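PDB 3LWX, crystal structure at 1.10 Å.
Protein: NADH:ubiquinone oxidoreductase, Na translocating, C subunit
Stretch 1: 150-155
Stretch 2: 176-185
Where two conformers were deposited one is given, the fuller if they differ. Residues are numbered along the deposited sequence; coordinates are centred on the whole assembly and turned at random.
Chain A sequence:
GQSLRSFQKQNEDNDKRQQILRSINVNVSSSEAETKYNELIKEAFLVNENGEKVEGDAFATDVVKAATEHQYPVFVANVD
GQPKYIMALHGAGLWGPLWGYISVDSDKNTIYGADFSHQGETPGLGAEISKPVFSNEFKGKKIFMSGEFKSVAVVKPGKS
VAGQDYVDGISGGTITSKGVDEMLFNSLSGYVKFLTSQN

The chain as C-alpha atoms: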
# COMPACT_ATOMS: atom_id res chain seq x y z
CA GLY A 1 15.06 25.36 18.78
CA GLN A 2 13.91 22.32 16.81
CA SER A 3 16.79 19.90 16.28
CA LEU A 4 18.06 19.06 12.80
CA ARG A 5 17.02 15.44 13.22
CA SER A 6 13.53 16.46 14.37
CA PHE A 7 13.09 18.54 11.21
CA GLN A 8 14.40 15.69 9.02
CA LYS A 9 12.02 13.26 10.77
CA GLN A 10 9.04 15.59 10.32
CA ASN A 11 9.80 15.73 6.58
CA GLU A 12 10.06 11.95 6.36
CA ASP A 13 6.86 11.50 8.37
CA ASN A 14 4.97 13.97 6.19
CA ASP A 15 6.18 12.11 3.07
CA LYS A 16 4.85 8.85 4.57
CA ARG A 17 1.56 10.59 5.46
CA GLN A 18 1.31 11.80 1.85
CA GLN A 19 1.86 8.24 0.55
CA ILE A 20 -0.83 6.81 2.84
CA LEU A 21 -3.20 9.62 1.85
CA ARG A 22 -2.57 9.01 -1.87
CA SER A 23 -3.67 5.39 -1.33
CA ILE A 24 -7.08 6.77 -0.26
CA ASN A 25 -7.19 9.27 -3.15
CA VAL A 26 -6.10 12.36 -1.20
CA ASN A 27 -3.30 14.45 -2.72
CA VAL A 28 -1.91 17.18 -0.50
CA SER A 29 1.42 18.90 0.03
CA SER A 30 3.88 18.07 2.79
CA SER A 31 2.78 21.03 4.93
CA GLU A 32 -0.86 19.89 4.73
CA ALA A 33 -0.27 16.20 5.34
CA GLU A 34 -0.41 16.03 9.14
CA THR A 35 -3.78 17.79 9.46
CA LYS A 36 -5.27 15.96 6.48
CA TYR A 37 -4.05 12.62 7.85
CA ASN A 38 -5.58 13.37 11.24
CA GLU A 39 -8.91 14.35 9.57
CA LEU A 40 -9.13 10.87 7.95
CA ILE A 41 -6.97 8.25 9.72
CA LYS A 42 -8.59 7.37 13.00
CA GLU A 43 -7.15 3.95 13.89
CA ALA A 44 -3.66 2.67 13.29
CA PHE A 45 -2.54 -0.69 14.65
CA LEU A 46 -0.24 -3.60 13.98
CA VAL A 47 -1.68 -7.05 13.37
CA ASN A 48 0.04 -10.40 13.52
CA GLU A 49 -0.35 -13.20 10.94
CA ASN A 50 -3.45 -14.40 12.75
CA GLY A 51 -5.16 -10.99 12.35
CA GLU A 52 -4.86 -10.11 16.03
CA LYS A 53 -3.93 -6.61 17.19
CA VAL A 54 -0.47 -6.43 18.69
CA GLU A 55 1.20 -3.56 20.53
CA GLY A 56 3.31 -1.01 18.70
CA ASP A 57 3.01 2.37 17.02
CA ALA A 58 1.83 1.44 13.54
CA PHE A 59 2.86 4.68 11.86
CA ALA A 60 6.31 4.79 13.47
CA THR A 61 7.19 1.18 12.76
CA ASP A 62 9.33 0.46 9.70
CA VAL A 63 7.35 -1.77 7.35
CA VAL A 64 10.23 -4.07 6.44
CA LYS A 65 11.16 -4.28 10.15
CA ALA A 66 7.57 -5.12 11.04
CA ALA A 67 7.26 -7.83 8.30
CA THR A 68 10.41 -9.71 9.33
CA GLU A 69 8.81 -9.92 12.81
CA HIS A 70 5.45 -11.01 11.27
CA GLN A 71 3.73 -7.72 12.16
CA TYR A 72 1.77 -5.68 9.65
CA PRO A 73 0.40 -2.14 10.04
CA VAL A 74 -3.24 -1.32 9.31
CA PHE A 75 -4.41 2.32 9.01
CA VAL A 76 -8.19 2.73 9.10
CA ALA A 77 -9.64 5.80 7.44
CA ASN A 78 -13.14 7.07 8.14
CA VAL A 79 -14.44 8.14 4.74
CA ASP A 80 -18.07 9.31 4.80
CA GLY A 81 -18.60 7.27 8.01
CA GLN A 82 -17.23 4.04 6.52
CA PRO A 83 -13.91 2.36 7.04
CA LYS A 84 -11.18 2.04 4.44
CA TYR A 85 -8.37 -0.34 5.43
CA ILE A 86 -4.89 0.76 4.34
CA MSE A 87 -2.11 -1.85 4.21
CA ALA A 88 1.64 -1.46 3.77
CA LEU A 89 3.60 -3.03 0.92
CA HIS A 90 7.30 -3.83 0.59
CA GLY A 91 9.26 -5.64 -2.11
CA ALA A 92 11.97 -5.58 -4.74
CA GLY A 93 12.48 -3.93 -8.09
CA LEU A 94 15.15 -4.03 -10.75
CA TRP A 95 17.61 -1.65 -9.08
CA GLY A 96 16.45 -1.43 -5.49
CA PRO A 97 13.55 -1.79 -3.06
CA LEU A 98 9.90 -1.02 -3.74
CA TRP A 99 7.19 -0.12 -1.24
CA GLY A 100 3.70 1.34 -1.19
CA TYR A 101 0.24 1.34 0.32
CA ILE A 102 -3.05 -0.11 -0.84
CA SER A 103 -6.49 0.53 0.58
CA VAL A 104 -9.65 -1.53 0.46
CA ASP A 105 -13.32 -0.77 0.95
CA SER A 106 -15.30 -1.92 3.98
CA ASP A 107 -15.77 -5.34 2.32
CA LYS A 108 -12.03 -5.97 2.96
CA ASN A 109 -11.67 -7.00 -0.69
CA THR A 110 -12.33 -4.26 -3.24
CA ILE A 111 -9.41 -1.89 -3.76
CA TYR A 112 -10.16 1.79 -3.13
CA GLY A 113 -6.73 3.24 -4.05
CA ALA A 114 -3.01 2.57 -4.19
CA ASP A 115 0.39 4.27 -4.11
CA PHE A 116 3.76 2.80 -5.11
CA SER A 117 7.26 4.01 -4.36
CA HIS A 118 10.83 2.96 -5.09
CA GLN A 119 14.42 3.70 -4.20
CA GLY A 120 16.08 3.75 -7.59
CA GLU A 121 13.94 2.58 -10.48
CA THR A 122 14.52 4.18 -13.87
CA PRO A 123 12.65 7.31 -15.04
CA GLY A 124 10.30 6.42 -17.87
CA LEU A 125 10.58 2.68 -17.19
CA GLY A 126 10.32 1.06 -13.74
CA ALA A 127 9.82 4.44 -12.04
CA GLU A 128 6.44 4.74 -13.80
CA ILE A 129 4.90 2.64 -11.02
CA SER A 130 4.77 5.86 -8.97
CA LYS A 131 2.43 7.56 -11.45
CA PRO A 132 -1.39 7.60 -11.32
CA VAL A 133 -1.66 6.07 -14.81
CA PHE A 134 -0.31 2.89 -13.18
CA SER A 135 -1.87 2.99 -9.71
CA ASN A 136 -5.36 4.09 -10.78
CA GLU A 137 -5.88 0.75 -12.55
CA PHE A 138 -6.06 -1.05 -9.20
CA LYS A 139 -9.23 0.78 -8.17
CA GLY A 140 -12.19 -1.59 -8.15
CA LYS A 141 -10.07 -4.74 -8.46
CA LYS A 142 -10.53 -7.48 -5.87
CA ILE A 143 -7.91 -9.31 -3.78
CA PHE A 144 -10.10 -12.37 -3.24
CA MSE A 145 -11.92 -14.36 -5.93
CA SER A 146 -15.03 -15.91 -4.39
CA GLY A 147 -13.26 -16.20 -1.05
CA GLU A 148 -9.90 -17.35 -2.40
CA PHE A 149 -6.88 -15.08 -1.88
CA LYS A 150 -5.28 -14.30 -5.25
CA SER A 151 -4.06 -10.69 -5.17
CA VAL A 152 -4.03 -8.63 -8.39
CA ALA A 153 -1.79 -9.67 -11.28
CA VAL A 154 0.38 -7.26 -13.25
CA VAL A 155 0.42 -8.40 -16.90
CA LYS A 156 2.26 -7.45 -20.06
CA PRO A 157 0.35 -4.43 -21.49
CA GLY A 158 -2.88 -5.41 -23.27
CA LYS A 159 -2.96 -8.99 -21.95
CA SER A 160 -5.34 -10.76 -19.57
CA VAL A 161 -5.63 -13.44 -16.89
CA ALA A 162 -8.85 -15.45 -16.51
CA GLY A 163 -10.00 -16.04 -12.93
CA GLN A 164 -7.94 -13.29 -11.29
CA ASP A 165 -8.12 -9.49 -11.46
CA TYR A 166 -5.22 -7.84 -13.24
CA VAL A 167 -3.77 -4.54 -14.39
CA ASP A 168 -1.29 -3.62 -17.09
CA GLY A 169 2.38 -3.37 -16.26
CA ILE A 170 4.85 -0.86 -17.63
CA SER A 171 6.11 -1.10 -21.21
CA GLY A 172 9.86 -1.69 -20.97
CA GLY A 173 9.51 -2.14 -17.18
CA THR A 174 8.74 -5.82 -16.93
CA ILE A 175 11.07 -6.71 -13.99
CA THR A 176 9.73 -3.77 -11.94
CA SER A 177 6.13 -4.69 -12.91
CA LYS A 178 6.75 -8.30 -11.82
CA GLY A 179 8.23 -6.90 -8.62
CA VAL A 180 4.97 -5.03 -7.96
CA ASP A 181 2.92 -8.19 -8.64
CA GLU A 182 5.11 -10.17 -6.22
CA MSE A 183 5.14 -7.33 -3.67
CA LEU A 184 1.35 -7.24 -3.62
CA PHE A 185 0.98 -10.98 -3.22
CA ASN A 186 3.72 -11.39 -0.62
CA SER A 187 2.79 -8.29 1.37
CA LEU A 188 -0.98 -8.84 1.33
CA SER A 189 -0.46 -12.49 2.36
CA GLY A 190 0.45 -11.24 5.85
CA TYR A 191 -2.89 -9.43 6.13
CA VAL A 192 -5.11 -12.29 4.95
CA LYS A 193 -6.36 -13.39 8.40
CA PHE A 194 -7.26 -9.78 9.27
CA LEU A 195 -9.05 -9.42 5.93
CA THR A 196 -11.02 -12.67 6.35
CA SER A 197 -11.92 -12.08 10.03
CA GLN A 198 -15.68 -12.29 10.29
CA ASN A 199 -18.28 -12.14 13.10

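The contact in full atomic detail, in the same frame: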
# COMPACT_ATOMS: atom_id res chain seq x y z
N LYS A 150 -6.08 -14.25 -4.03
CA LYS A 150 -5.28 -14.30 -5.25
C LYS A 150 -4.37 -13.11 -5.44
O LYS A 150 -3.35 -13.21 -6.12
CB LYS A 150 -6.16 -14.42 -6.51
CG LYS A 150 -6.93 -15.76 -6.58
CD LYS A 150 -7.21 -16.20 -8.01
CE LYS A 150 -8.07 -17.46 -8.06
NZ LYS A 150 -8.20 -17.99 -9.45
N SER A 151 -4.73 -11.96 -4.86
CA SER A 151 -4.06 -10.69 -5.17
C SER A 151 -4.36 -10.31 -6.64
O SER A 151 -5.08 -11.02 -7.36
CB SER A 151 -2.56 -10.70 -4.84
OG SER A 151 -2.02 -9.38 -4.88
N VAL A 152 -3.81 -9.19 -7.06
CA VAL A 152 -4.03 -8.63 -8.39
C VAL A 152 -2.77 -8.82 -9.22
O VAL A 152 -1.68 -8.43 -8.81
CB VAL A 152 -4.44 -7.14 -8.31
CG1 VAL A 152 -4.60 -6.54 -9.72
CG2 VAL A 152 -5.71 -6.99 -7.50
N ALA A 153 -2.93 -9.44 -10.39
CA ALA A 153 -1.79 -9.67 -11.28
C ALA A 153 -1.40 -8.42 -12.04
O ALA A 153 -2.24 -7.56 -12.31
CB ALA A 153 -2.12 -10.78 -12.28
N VAL A 154 -0.12 -8.33 -12.39
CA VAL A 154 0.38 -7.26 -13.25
C VAL A 154 0.85 -7.96 -14.53
O VAL A 154 1.76 -8.77 -14.49
CB VAL A 154 1.48 -6.44 -12.59
CG1 VAL A 154 1.92 -5.29 -13.51
CG2 VAL A 154 1.03 -5.90 -11.24
N VAL A 155 0.18 -7.68 -15.65
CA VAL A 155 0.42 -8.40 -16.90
C VAL A 155 1.15 -7.55 -17.92
O VAL A 155 1.29 -6.35 -17.76
CB VAL A 155 -0.93 -8.90 -17.52
CG1 VAL A 155 -1.68 -9.84 -16.55
CG2 VAL A 155 -1.83 -7.74 -17.93
N THR A 176 10.34 -4.57 -12.98
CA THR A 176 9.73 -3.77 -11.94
C THR A 176 8.24 -4.14 -11.77
O THR A 176 7.72 -4.22 -10.65
CB THR A 176 9.87 -2.27 -12.22
OG1 THR A 176 11.23 -1.95 -12.49
CG2 THR A 176 9.35 -1.45 -11.05
N SER A 177 7.55 -4.32 -12.90
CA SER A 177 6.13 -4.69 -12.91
C SER A 177 5.90 -6.02 -12.19
O SER A 177 4.97 -6.16 -11.41
CB SER A 177 5.62 -4.72 -14.34
OG SER A 177 5.72 -3.43 -14.94
N LYS A 178 6.74 -7.00 -12.50
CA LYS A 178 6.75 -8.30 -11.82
C LYS A 178 7.01 -8.11 -10.33
O LYS A 178 6.42 -8.77 -9.48
CB LYS A 178 7.83 -9.23 -12.37
CG LYS A 178 7.46 -10.12 -13.53
CD LYS A 178 8.42 -11.31 -13.38
CE LYS A 178 7.80 -12.65 -13.65
NZ LYS A 178 8.43 -13.61 -12.64
N GLY A 179 7.93 -7.21 -10.01
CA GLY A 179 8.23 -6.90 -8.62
C GLY A 179 7.02 -6.35 -7.89
O GLY A 179 6.82 -6.65 -6.72
N VAL A 180 6.22 -5.53 -8.56
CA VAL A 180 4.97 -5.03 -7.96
C VAL A 180 3.98 -6.18 -7.74
O VAL A 180 3.37 -6.29 -6.68
CB VAL A 180 4.33 -3.90 -8.79
CG1 VAL A 180 2.96 -3.53 -8.23
CG2 VAL A 180 5.24 -2.67 -8.81
N ASP A 181 3.82 -7.03 -8.75
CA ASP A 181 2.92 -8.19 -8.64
C ASP A 181 3.32 -9.04 -7.41
O ASP A 181 2.49 -9.41 -6.56
CB ASP A 181 3.02 -8.98 -9.95
CG ASP A 181 1.98 -10.10 -10.08
OD1 ASP A 181 1.56 -10.68 -9.08
OD2 ASP A 181 1.58 -10.36 -11.22
N GLU A 182 4.60 -9.36 -7.32
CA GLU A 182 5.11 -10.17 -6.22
C GLU A 182 4.98 -9.44 -4.89
O GLU A 182 4.62 -10.06 -3.89
CB GLU A 182 6.55 -10.53 -6.54
CG GLU A 182 6.63 -11.49 -7.73
CD GLU A 182 7.99 -11.61 -8.38
OE1 GLU A 182 8.96 -11.00 -7.90
OE2 GLU A 182 8.07 -12.31 -9.39
N MSE A 183 5.27 -8.15 -4.88
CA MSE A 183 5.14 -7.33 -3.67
C MSE A 183 3.72 -7.36 -3.15
O MSE A 183 3.49 -7.49 -1.94
CB MSE A 183 5.55 -5.88 -3.96
CG MSE A 183 5.18 -4.91 -2.85
SE MSE A 183 6.06 -3.22 -2.97
CE MSE A 183 5.25 -2.57 -4.56
N LEU A 184 2.75 -7.20 -4.04
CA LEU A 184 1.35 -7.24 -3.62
C LEU A 184 1.00 -8.59 -3.02
O LEU A 184 0.42 -8.67 -1.94
CB LEU A 184 0.45 -6.92 -4.82
CG LEU A 184 0.38 -5.47 -5.26
CD1 LEU A 184 -0.12 -5.36 -6.69
CD2 LEU A 184 -0.48 -4.68 -4.28
N PHE A 185 1.34 -9.66 -3.73
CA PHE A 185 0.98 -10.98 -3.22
C PHE A 185 1.65 -11.27 -1.89
O PHE A 185 1.01 -11.71 -0.93
CB PHE A 185 1.35 -12.05 -4.26
CG PHE A 185 0.99 -13.44 -3.83
CD1 PHE A 185 1.88 -14.21 -3.10
CD2 PHE A 185 -0.25 -14.00 -4.14
CE1 PHE A 185 1.55 -15.49 -2.68
CE2 PHE A 185 -0.59 -15.27 -3.73
CZ PHE A 185 0.31 -16.02 -3.01
O HOH W 1 -0.26 -9.76 -6.85
O HOH W 2 3.95 -10.09 -13.12

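A single direct hydrogen bond joins these two segments, and it runs from backbone to side chain: Val-154 N donates to Asp-181 OD2 at 2.9 Å, almost in line with the N-H bond. The example illustrates a general principle, that a helix whose own amides and carbonyls are already paired can satisfy a neighbouring strand through an acidic side chain. The strand that includes Val-154 runs nearly antiparallel to the helix (169°), and Asp-181, with chi1 in the t well, points its CA-to-CB bond toward the strand.

Water extends the link. Water 2 donates to both Val-154 O (2.9 Å) and Asp-181 OD2 (3.0 Å), so the carboxylate oxygen serves both polar backbone atoms of Val-154. Water 1 lies 2.7 Å from Ser-151 OG and 2.8 Å from both Val-152 O and Asp-181 O, bridging the loop and the helix backbone; the buried Ser-151 hydroxyl thereby finds a polar partner.

Packing surrounds this polar centre, and 374 Å² is buried in all. Val-154, the residue most covered by the helix, sets CG1 3.8 Å from Ser-177 CB and CG2 4.3 Å from Val-180 CG1; its branched side chain thus spans successive helical turns. Farther along, buried Leu-184 offers an apolar surface, its CB 3.5 Å from Ser-151 OG, while Phe-185 remains exposed.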